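Local coordinates for protein WZI (Escherichia coli, PDB 2YNK) that is an outer-membrane beta-barrel lectin involved in the assembly of group 1 capsule, probably by binding capsular polysaccharide at the cell surface, at residues 322-333 with 366-377; 30-39 with 173-181. All blocks are in the same frame, centred on the assembly; numbering follows the deposited sequence.

Interaction 1. Residues 322-333 with 366-377; sequences AVNWYLEAHDTR and DGQLVAGKVELI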
loop_
_atom_site.group_PDB
_atom_site.type_symbol
_atom_site.label_atom_id
_atom_site.label_comp_id
_atom_site.label_asym_id
_atom_site.label_seq_id
_atom_site.Cartn_x
_atom_site.Cartn_y
_atom_site.Cartn_z
ATOM N N ALA A 322 -13.362 16.792 -8.531
ATOM C CA ALA A 322 -13.073 16.333 -7.177
ATOM C C ALA A 322 -11.637 16.688 -6.781
ATOM O O ALA A 322 -10.725 16.642 -7.613
ATOM C CB ALA A 322 -13.291 14.836 -7.082
ATOM N N VAL A 323 -11.446 17.045 -5.510
ATOM C CA VAL A 323 -10.139 17.431 -5.009
ATOM C C VAL A 323 -9.768 16.581 -3.809
ATOM O O VAL A 323 -10.535 16.492 -2.855
ATOM C CB VAL A 323 -10.088 18.922 -4.643
ATOM C CG1 VAL A 323 -8.767 19.267 -3.968
ATOM C CG2 VAL A 323 -10.261 19.762 -5.892
ATOM N N ASN A 324 -8.583 15.957 -3.888
ATOM C CA ASN A 324 -8.023 15.098 -2.831
ATOM C C ASN A 324 -6.758 15.721 -2.287
ATOM O O ASN A 324 -5.909 16.148 -3.063
ATOM C CB ASN A 324 -7.620 13.744 -3.400
ATOM C CG ASN A 324 -8.773 12.799 -3.561
ATOM O OD1 ASN A 324 -9.285 12.266 -2.586
ATOM N ND2 ASN A 324 -9.154 12.537 -4.805
ATOM N N TRP A 325 -6.603 15.754 -0.971
ATOM C CA TRP A 325 -5.347 16.207 -0.393
ATOM C C TRP A 325 -5.038 15.519 0.896
ATOM O O TRP A 325 -5.944 15.111 1.624
ATOM C CB TRP A 325 -5.351 17.717 -0.195
ATOM C CG TRP A 325 -6.295 18.182 0.885
ATOM C CD1 TRP A 325 -7.613 18.607 0.740
ATOM C CD2 TRP A 325 -6.022 18.281 2.323
ATOM N NE1 TRP A 325 -8.151 18.949 1.951
ATOM C CE2 TRP A 325 -7.259 18.776 2.940
ATOM C CE3 TRP A 325 -4.927 18.017 3.129
ATOM C CZ2 TRP A 325 -7.364 18.989 4.304
ATOM C CZ3 TRP A 325 -5.047 18.237 4.506
ATOM C CH2 TRP A 325 -6.236 18.712 5.075
ATOM N N TYR A 326 -3.749 15.371 1.183
ATOM C CA TYR A 326 -3.325 14.857 2.476
ATOM C C TYR A 326 -2.048 15.543 2.944
ATOM O O TYR A 326 -1.269 16.053 2.139
ATOM C CB TYR A 326 -3.174 13.325 2.447
ATOM C CG TYR A 326 -2.035 12.807 1.598
ATOM C CD1 TYR A 326 -0.710 13.039 1.960
ATOM C CD2 TYR A 326 -2.270 12.059 0.454
ATOM C CE1 TYR A 326 0.339 12.570 1.198
ATOM C CE2 TYR A 326 -1.223 11.583 -0.314
ATOM C CZ TYR A 326 0.082 11.846 0.064
ATOM O OH TYR A 326 1.146 11.390 -0.690
ATOM N N LEU A 327 -1.860 15.573 4.255
ATOM C CA LEU A 327 -0.617 16.037 4.852
ATOM C C LEU A 327 -0.220 14.968 5.855
ATOM O O LEU A 327 -1.015 14.616 6.729
ATOM C CB LEU A 327 -0.800 17.396 5.524
ATOM C CG LEU A 327 0.483 18.100 5.984
ATOM C CD1 LEU A 327 1.502 18.172 4.855
ATOM C CD2 LEU A 327 0.201 19.499 6.523
ATOM N N GLU A 328 0.994 14.436 5.716
ATOM C CA GLU A 328 1.374 13.222 6.422
ATOM C C GLU A 328 2.818 13.289 6.953
ATOM O O GLU A 328 3.731 13.691 6.227
ATOM C CB GLU A 328 1.194 12.030 5.472
ATOM C CG GLU A 328 1.241 10.666 6.147
ATOM C CD GLU A 328 0.808 9.528 5.239
ATOM O OE1 GLU A 328 -0.173 9.697 4.482
ATOM O OE2 GLU A 328 1.439 8.448 5.285
ATOM N N ALA A 329 3.014 12.896 8.215
ATOM C CA ALA A 329 4.342 12.905 8.853
ATOM C C ALA A 329 4.744 11.505 9.312
ATOM O O ALA A 329 3.927 10.799 9.894
ATOM C CB ALA A 329 4.366 13.871 10.028
ATOM N N HIS A 330 5.986 11.102 9.030
ATOM C CA HIS A 330 6.512 9.802 9.462
ATOM C C HIS A 330 7.737 9.974 10.311
ATOM O O HIS A 330 8.503 10.911 10.119
ATOM C CB HIS A 330 6.929 8.962 8.264
ATOM C CG HIS A 330 5.796 8.532 7.367
ATOM N ND1 HIS A 330 5.940 7.551 6.470
ATOM C CD2 HIS A 330 4.476 8.973 7.255
ATOM C CE1 HIS A 330 4.787 7.377 5.806
ATOM N NE2 HIS A 330 3.894 8.249 6.289
ATOM N N ASP A 331 7.952 9.050 11.242
ATOM C CA ASP A 331 9.224 8.965 11.962
ATOM C C ASP A 331 9.587 7.502 12.194
ATOM O O ASP A 331 8.968 6.820 13.010
ATOM C CB ASP A 331 9.157 9.726 13.293
ATOM C CG ASP A 331 10.521 9.843 13.974
ATOM O OD1 ASP A 331 11.145 8.790 14.219
ATOM O OD2 ASP A 331 10.966 10.980 14.274
ATOM N N THR A 332 10.599 7.025 11.474
ATOM C CA THR A 332 11.022 5.629 11.576
ATOM C C THR A 332 12.314 5.459 12.386
ATOM O O THR A 332 13.009 4.445 12.270
ATOM C CB THR A 332 11.142 4.979 10.186
ATOM O OG1 THR A 332 12.130 5.674 9.416
ATOM C CG2 THR A 332 9.792 5.028 9.473
ATOM N N ARG A 333 12.627 6.442 13.221
ATOM C CA ARG A 333 13.598 6.234 14.287
ATOM C C ARG A 333 12.927 5.458 15.418
ATOM O O ARG A 333 11.722 5.196 15.371
ATOM C CB ARG A 333 14.118 7.574 14.813
ATOM C CG ARG A 333 14.857 8.406 13.776
ATOM C CD ARG A 333 15.264 9.756 14.333
ATOM N NE ARG A 333 14.113 10.639 14.488
ATOM C CZ ARG A 333 14.163 11.844 15.045
ATOM N NH1 ARG A 333 15.311 12.334 15.509
ATOM N NH2 ARG A 333 13.054 12.565 15.139
ATOM N N ASP A 366 15.154 4.890 10.559
ATOM C CA ASP A 366 15.768 6.131 11.048
ATOM C C ASP A 366 15.383 7.383 10.256
ATOM O O ASP A 366 16.055 8.409 10.356
ATOM C CB ASP A 366 17.292 5.997 11.096
ATOM C CG ASP A 366 17.747 4.741 11.798
ATOM O OD1 ASP A 366 17.061 4.306 12.750
ATOM O OD2 ASP A 366 18.802 4.197 11.389
ATOM N N GLY A 367 14.289 7.309 9.502
ATOM C CA GLY A 367 13.885 8.396 8.624
ATOM C C GLY A 367 12.822 9.303 9.214
ATOM O O GLY A 367 11.970 8.862 9.976
ATOM N N GLN A 368 12.878 10.578 8.848
ATOM C CA GLN A 368 11.839 11.550 9.188
ATOM C C GLN A 368 11.262 12.115 7.890
ATOM O O GLN A 368 12.014 12.446 6.968
ATOM C CB GLN A 368 12.427 12.676 10.026
ATOM C CG GLN A 368 13.226 12.188 11.213
ATOM C CD GLN A 368 13.837 13.324 11.988
ATOM O OE1 GLN A 368 13.134 14.215 12.456
ATOM N NE2 GLN A 368 15.151 13.298 12.137
ATOM N N LEU A 369 9.937 12.231 7.819
ATOM C CA LEU A 369 9.264 12.618 6.579
ATOM C C LEU A 369 7.974 13.403 6.819
ATOM O O LEU A 369 7.137 13.010 7.626
ATOM C CB LEU A 369 8.973 11.371 5.748
ATOM C CG LEU A 369 8.233 11.505 4.414
ATOM C CD1 LEU A 369 8.893 10.605 3.385
ATOM C CD2 LEU A 369 6.756 11.155 4.546
ATOM N N VAL A 370 7.862 14.532 6.129
ATOM C CA VAL A 370 6.640 15.295 6.033
ATOM C C VAL A 370 6.331 15.414 4.549
ATOM O O VAL A 370 7.210 15.751 3.756
ATOM C CB VAL A 370 6.808 16.704 6.618
ATOM C CG1 VAL A 370 5.471 17.437 6.622
ATOM C CG2 VAL A 370 7.381 16.627 8.025
ATOM N N ALA A 371 5.096 15.121 4.163
ATOM C CA ALA A 371 4.712 15.196 2.754
ATOM C C ALA A 371 3.279 15.658 2.604
ATOM O O ALA A 371 2.396 15.251 3.364
ATOM C CB ALA A 371 4.895 13.855 2.080
ATOM N N GLY A 372 3.063 16.528 1.629
ATOM C CA GLY A 372 1.732 16.995 1.299
ATOM C C GLY A 372 1.479 16.643 -0.145
ATOM O O GLY A 372 2.415 16.632 -0.952
ATOM N N LYS A 373 0.225 16.335 -0.461
ATOM C CA LYS A 373 -0.186 16.120 -1.848
ATOM C C LYS A 373 -1.605 16.636 -2.093
ATOM O O LYS A 373 -2.503 16.393 -1.299
ATOM C CB LYS A 373 -0.113 14.635 -2.201
ATOM C CG LYS A 373 -0.267 14.322 -3.686
ATOM C CD LYS A 373 -0.254 12.814 -3.920
ATOM C CE LYS A 373 -0.325 12.448 -5.396
ATOM N NZ LYS A 373 0.328 11.139 -5.698
ATOM N N VAL A 374 -1.783 17.361 -3.190
ATOM C CA VAL A 374 -3.092 17.770 -3.660
ATOM C C VAL A 374 -3.317 17.142 -5.026
ATOM O O VAL A 374 -2.360 17.002 -5.793
ATOM C CB VAL A 374 -3.163 19.295 -3.836
ATOM C CG1 VAL A 374 -4.574 19.713 -4.225
ATOM C CG2 VAL A 374 -2.703 19.999 -2.572
ATOM N N GLU A 375 -4.559 16.766 -5.336
ATOM C CA GLU A 375 -4.921 16.449 -6.722
ATOM C C GLU A 375 -6.378 16.763 -7.129
ATOM O O GLU A 375 -7.341 16.552 -6.375
ATOM C CB GLU A 375 -4.580 15.004 -7.083
ATOM C CG GLU A 375 -5.230 13.969 -6.192
ATOM C CD GLU A 375 -5.605 12.677 -6.911
ATOM O OE1 GLU A 375 -5.269 12.526 -8.110
ATOM O OE2 GLU A 375 -6.249 11.810 -6.261
ATOM N N LEU A 376 -6.491 17.282 -8.345
ATOM C CA LEU A 376 -7.742 17.587 -8.973
ATOM C C LEU A 376 -8.057 16.447 -9.916
ATOM O O LEU A 376 -7.180 15.988 -10.650
ATOM C CB LEU A 376 -7.643 18.890 -9.770
ATOM C CG LEU A 376 -8.951 19.339 -10.435
ATOM C CD1 LEU A 376 -9.874 19.959 -9.402
ATOM C CD2 LEU A 376 -8.674 20.310 -11.566
ATOM N N ILE A 377 -9.315 16.003 -9.901
ATOM C CA ILE A 377 -9.772 14.975 -10.811
ATOM C C ILE A 377 -10.992 15.502 -11.565
ATOM O O ILE A 377 -12.039 15.775 -10.977
ATOM C CB ILE A 377 -10.072 13.655 -10.078
ATOM C CG1 ILE A 377 -8.882 13.272 -9.179
ATOM C CG2 ILE A 377 -10.333 12.553 -11.087
ATOM C CD1 ILE A 377 -9.051 11.986 -8.387
#

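Interaction 2. Residues 30-39 with 173-181; sequences WPLSQEEIAR and LMQRAEQAA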
loop_
_atom_site.group_PDB
_atom_site.type_symbol
_atom_site.label_atom_id
_atom_site.label_comp_id
_atom_site.label_asym_id
_atom_site.label_seq_id
_atom_site.Cartn_x
_atom_site.Cartn_y
_atom_site.Cartn_z
ATOM N N TRP A 30 -5.182 -3.601 2.346
ATOM C CA TRP A 30 -5.124 -4.099 0.981
ATOM C C TRP A 30 -4.395 -5.410 0.935
ATOM O O TRP A 30 -3.511 -5.647 1.746
ATOM C CB TRP A 30 -4.425 -3.098 0.094
ATOM C CG TRP A 30 -5.174 -1.805 -0.011
ATOM C CD1 TRP A 30 -5.357 -0.848 0.975
ATOM C CD2 TRP A 30 -5.891 -1.294 -1.180
ATOM N NE1 TRP A 30 -6.113 0.191 0.506
ATOM C CE2 TRP A 30 -6.462 -0.013 -0.779
ATOM C CE3 TRP A 30 -6.102 -1.753 -2.470
ATOM C CZ2 TRP A 30 -7.205 0.760 -1.650
ATOM C CZ3 TRP A 30 -6.855 -0.967 -3.341
ATOM C CH2 TRP A 30 -7.394 0.261 -2.939
ATOM N N PRO A 31 -4.751 -6.283 -0.018
ATOM C CA PRO A 31 -5.731 -6.059 -1.070
ATOM C C PRO A 31 -7.167 -6.066 -0.543
ATOM O O PRO A 31 -7.446 -6.662 0.499
ATOM C CB PRO A 31 -5.489 -7.235 -2.009
ATOM C CG PRO A 31 -5.084 -8.321 -1.104
ATOM C CD PRO A 31 -4.246 -7.662 -0.046
ATOM N N LEU A 32 -8.061 -5.389 -1.260
ATOM C CA LEU A 32 -9.484 -5.332 -0.887
ATOM C C LEU A 32 -10.268 -6.418 -1.611
ATOM O O LEU A 32 -10.043 -6.669 -2.789
ATOM C CB LEU A 32 -10.086 -3.975 -1.264
ATOM C CG LEU A 32 -9.372 -2.708 -0.800
ATOM C CD1 LEU A 32 -9.929 -1.500 -1.524
ATOM C CD2 LEU A 32 -9.486 -2.552 0.703
ATOM N N SER A 33 -11.205 -7.044 -0.912
ATOM C CA SER A 33 -12.203 -7.914 -1.555
ATOM C C SER A 33 -13.174 -7.082 -2.393
ATOM O O SER A 33 -13.729 -6.116 -1.911
ATOM C CB SER A 33 -12.982 -8.686 -0.500
ATOM O OG SER A 33 -12.099 -9.305 0.421
ATOM N N GLN A 34 -13.359 -7.450 -3.652
ATOM C CA GLN A 34 -14.241 -6.702 -4.548
ATOM C C GLN A 34 -15.691 -6.762 -4.022
ATOM O O GLN A 34 -16.419 -5.773 -4.042
ATOM C CB GLN A 34 -14.160 -7.261 -5.981
ATOM C CG GLN A 34 -14.435 -6.237 -7.069
ATOM C CD GLN A 34 -14.675 -6.858 -8.436
ATOM O OE1 GLN A 34 -13.853 -7.616 -8.948
ATOM N NE2 GLN A 34 -15.815 -6.529 -9.038
ATOM N N GLU A 35 -16.066 -7.931 -3.514
ATOM C CA GLU A 35 -17.392 -8.181 -2.976
ATOM C C GLU A 35 -17.742 -7.169 -1.878
ATOM O O GLU A 35 -18.924 -6.830 -1.689
ATOM C CB GLU A 35 -17.487 -9.619 -2.438
ATOM C CG GLU A 35 -17.397 -10.718 -3.502
ATOM C CD GLU A 35 -15.998 -10.914 -4.102
ATOM O OE1 GLU A 35 -14.990 -10.432 -3.529
ATOM O OE2 GLU A 35 -15.900 -11.553 -5.171
ATOM N N GLU A 36 -16.713 -6.691 -1.174
ATOM C CA GLU A 36 -16.865 -5.655 -0.149
ATOM C C GLU A 36 -17.023 -4.262 -0.775
ATOM O O GLU A 36 -17.756 -3.414 -0.246
ATOM C CB GLU A 36 -15.678 -5.695 0.826
ATOM C CG GLU A 36 -15.582 -4.534 1.808
ATOM C CD GLU A 36 -16.762 -4.435 2.758
ATOM O OE1 GLU A 36 -17.526 -5.415 2.906
ATOM O OE2 GLU A 36 -16.926 -3.359 3.366
ATOM N N ILE A 37 -16.344 -4.019 -1.894
ATOM C CA ILE A 37 -16.556 -2.772 -2.629
ATOM C C ILE A 37 -18.011 -2.736 -3.158
ATOM O O ILE A 37 -18.690 -1.721 -3.053
ATOM C CB ILE A 37 -15.564 -2.571 -3.798
ATOM C CG1 ILE A 37 -14.099 -2.763 -3.362
ATOM C CG2 ILE A 37 -15.699 -1.167 -4.368
ATOM C CD1 ILE A 37 -13.096 -2.614 -4.496
ATOM N N ALA A 38 -18.475 -3.863 -3.701
ATOM C CA ALA A 38 -19.805 -3.990 -4.304
ATOM C C ALA A 38 -20.924 -3.681 -3.305
ATOM O O ALA A 38 -21.904 -2.997 -3.628
ATOM C CB ALA A 38 -19.980 -5.394 -4.864
ATOM N N ARG A 39 -20.753 -4.199 -2.092
ATOM C CA ARG A 39 -21.718 -4.048 -1.019
ATOM C C ARG A 39 -21.844 -2.578 -0.629
ATOM O O ARG A 39 -22.952 -2.026 -0.611
ATOM C CB ARG A 39 -21.276 -4.914 0.160
ATOM C CG ARG A 39 -22.127 -4.843 1.412
ATOM C CD ARG A 39 -21.496 -5.668 2.526
ATOM N NE ARG A 39 -21.416 -4.934 3.788
ATOM C CZ ARG A 39 -20.610 -3.894 4.018
ATOM N NH1 ARG A 39 -19.798 -3.425 3.070
ATOM N NH2 ARG A 39 -20.626 -3.304 5.211
ATOM N N LEU A 173 -2.403 -16.075 1.368
ATOM C CA LEU A 173 -3.084 -14.923 1.946
ATOM C C LEU A 173 -4.583 -15.223 2.107
ATOM O O LEU A 173 -5.184 -15.872 1.254
ATOM C CB LEU A 173 -2.856 -13.696 1.056
ATOM C CG LEU A 173 -3.282 -12.329 1.592
ATOM C CD1 LEU A 173 -2.465 -11.255 0.895
ATOM C CD2 LEU A 173 -4.781 -12.082 1.421
HETATM N N MSE A 174 -5.163 -14.763 3.212
HETATM C CA MSE A 174 -6.546 -15.069 3.536
HETATM C C MSE A 174 -7.239 -13.871 4.114
HETATM O O MSE A 174 -6.642 -13.123 4.886
HETATM C CB MSE A 174 -6.617 -16.260 4.482
HETATM C CG MSE A 174 -7.744 -17.185 4.029
HETATM SE SE MSE A 174 -7.961 -18.713 5.257
HETATM C CE MSE A 174 -9.882 -18.556 5.684
ATOM N N GLN A 175 -8.513 -13.708 3.739
ATOM C CA GLN A 175 -9.326 -12.520 4.046
ATOM C C GLN A 175 -10.820 -12.818 4.077
ATOM O O GLN A 175 -11.267 -13.781 3.467
ATOM C CB GLN A 175 -9.159 -11.495 2.938
ATOM C CG GLN A 175 -7.928 -10.657 3.051
ATOM C CD GLN A 175 -7.863 -9.598 1.987
ATOM O OE1 GLN A 175 -6.907 -8.824 1.948
ATOM N NE2 GLN A 175 -8.875 -9.546 1.120
ATOM N N ARG A 176 -11.598 -11.949 4.715
ATOM C CA ARG A 176 -13.045 -11.985 4.521
ATOM C C ARG A 176 -13.361 -11.463 3.127
ATOM O O ARG A 176 -12.640 -10.614 2.608
ATOM C CB ARG A 176 -13.781 -11.119 5.545
ATOM C CG ARG A 176 -13.613 -11.550 6.991
ATOM C CD ARG A 176 -14.507 -10.715 7.893
ATOM N NE ARG A 176 -15.888 -11.204 7.919
ATOM C CZ ARG A 176 -16.919 -10.543 8.443
ATOM N NH1 ARG A 176 -16.769 -9.336 8.974
ATOM N NH2 ARG A 176 -18.123 -11.091 8.416
ATOM N N ALA A 177 -14.436 -11.964 2.522
ATOM C CA ALA A 177 -14.929 -11.401 1.259
ATOM C C ALA A 177 -15.799 -10.202 1.604
ATOM O O ALA A 177 -15.370 -9.063 1.450
ATOM C CB ALA A 177 -15.696 -12.436 0.453
ATOM N N GLU A 178 -17.009 -10.458 2.100
ATOM C CA GLU A 178 -17.842 -9.392 2.658
ATOM C C GLU A 178 -17.474 -9.210 4.118
ATOM O O GLU A 178 -17.188 -10.189 4.811
ATOM C CB GLU A 178 -19.324 -9.716 2.524
ATOM C CG GLU A 178 -19.906 -9.312 1.185
ATOM C CD GLU A 178 -21.404 -9.531 1.115
ATOM O OE1 GLU A 178 -22.130 -9.056 2.018
ATOM O OE2 GLU A 178 -21.860 -10.177 0.152
ATOM N N GLN A 179 -17.494 -7.961 4.579
ATOM C CA GLN A 179 -16.968 -7.606 5.888
ATOM C C GLN A 179 -18.033 -6.960 6.772
ATOM O O GLN A 179 -17.759 -5.979 7.467
ATOM C CB GLN A 179 -15.757 -6.672 5.708
ATOM C CG GLN A 179 -14.519 -7.379 5.159
ATOM C CD GLN A 179 -13.604 -6.466 4.375
ATOM O OE1 GLN A 179 -13.073 -5.488 4.906
ATOM N NE2 GLN A 179 -13.405 -6.789 3.101
ATOM N N ALA A 180 -19.240 -7.530 6.765
ATOM C CA ALA A 180 -20.353 -7.019 7.582
ATOM C C ALA A 180 -20.083 -7.187 9.072
ATOM O O ALA A 180 -19.162 -7.895 9.464
ATOM C CB ALA A 180 -21.652 -7.714 7.206
ATOM N N ALA A 181 -20.884 -6.527 9.904
ATOM C CA ALA A 181 -20.745 -6.632 11.360
ATOM C C ALA A 181 -21.225 -7.995 11.864
ATOM O O ALA A 181 -22.017 -8.658 11.198
ATOM C CB ALA A 181 -21.505 -5.513 12.046
#

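Interaction 1. Residues 322-333 with 366-377
Gln368 lays its amide over one face of the Arg333 guanidinium, NE2 3.4 Å from CZ of Arg333 and the planes 9° apart; a flat amide suits this stack. At the guanidinium edge Asp331 forms a side-on salt bridge: its OD2 offers the syn lone pair to Arg333 NH2 at 2.8 Å and takes NE.

Lys373 covers a face of the Tyr326 ring, its CB 3.9 Å from the centroid in a CH-pi contact, while Ala371 O lies near the edge. With CG between its N and carbonyl carbon (chi1 68°), the ring swings over the partner strand. Leu369 CD2 makes the same contact over a face of the His330 ring, 4.1 Å from its centroid. In that ring's plane His330 NE2 hydrogen-bonds Glu328 OE2 at 2.7 Å, and ND1 bonds Asp361; carboxylates at both nitrogens would probably favour a protonated imidazole. Tyr290 OH holds Glu328 OE1.

Ten antiparallel bridges join the strands. On the face opposite these rings, Val323 CG2 meets Leu376 CD1 at 3.5 Å, branched apolar groups consistent with a lipid-facing wall, and a bound dodecane touches Leu376. Leu327 CD1 lies 3.8 Å from CA of Gly372, whose missing side chain lets the methyl settle on the backbone.

The pair lies between barrel strands 306-317 and 383-393. Helix 8-19 packs inside against Asn324, Glu375 and Ile377; Tyr326 OH bonds Glu157, its ring nearly parallel to that of Tyr156.

Interaction 2. Residues 30-39 with 173-181
The Ser33 hydroxyl donates to Arg176 O at 2.6 Å, lying in the carbonyl plane. Serine suits the spot: it stands at the N-cap position, yet its short hydroxyl makes no capping bond and serves the end of the barrel strand instead. One turn on, OE1 of Glu36 accepts from the backbone N of Gln179 at 3.0 Å, the donor 44° above the carboxylate plane. Gln175 is held through OE1 by Gln196; a weak bond from its NE2 to Pro31 O is doubtful, because OE1 lies too close to that same oxygen.

Charge pairing steadies the Glu36 carboxylate from its other oxygen, as OE2 forms a salt bridge with Arg39 NH1 at 2.9 Å. Three residues apart, the two leave the helix on the same side, toward 178-180, and a bend at chi2 of Glu36 (62°) lets its carboxylate serve both partners. Glu178 OE1 stays 4.5 Å from Arg39 NE, beyond a salt bridge but probably attractive.

The fold here is a beta-barrel with N-terminal helices lying against this end, perhaps in a plug-like role: helix 34-42 rests on the chain leaving strand 170-176, and strand 32-33 pairs with strand 3-4. By the usual topology of outer-membrane barrels this end is probably periplasmic.

Van der Waals contacts fill in between the polar links. Pro31, after a cis peptide bond, touches Leu173 CD1 with its CD at 4.1 Å. The Gln179 side chain crosses that of Glu36 at about a right angle, NE2 3.4 Å from Glu36 CG, while NE2 gives a weak hydrogen bond to Ala177 O. Ala177, small enough to lie close beneath the helix start, meets Glu35 CB with its methyl, while the Glu35 carboxylate bonds Trp142 and the backbone of Gly2.

Overall arrangement
From the N terminus, the chain first forms the helical region that includes 30-39, then enters the barrel. Interaction 2 closes a long loop of 133 residues when the exit of strand 170-176 returns to the start of helix 34-42, tying the N-terminal helices to the barrel wall. Interaction 1 comes later and closes a shorter excursion of 32 residues, joining consecutive barrel strands 322-331 and 368-377. The two loops are in series, neither nested nor crossed. Both contacts reach the same closed sheet but on opposite sides of the chain's centre, with centres 27 Å apart and nearest atoms about 12 Å apart.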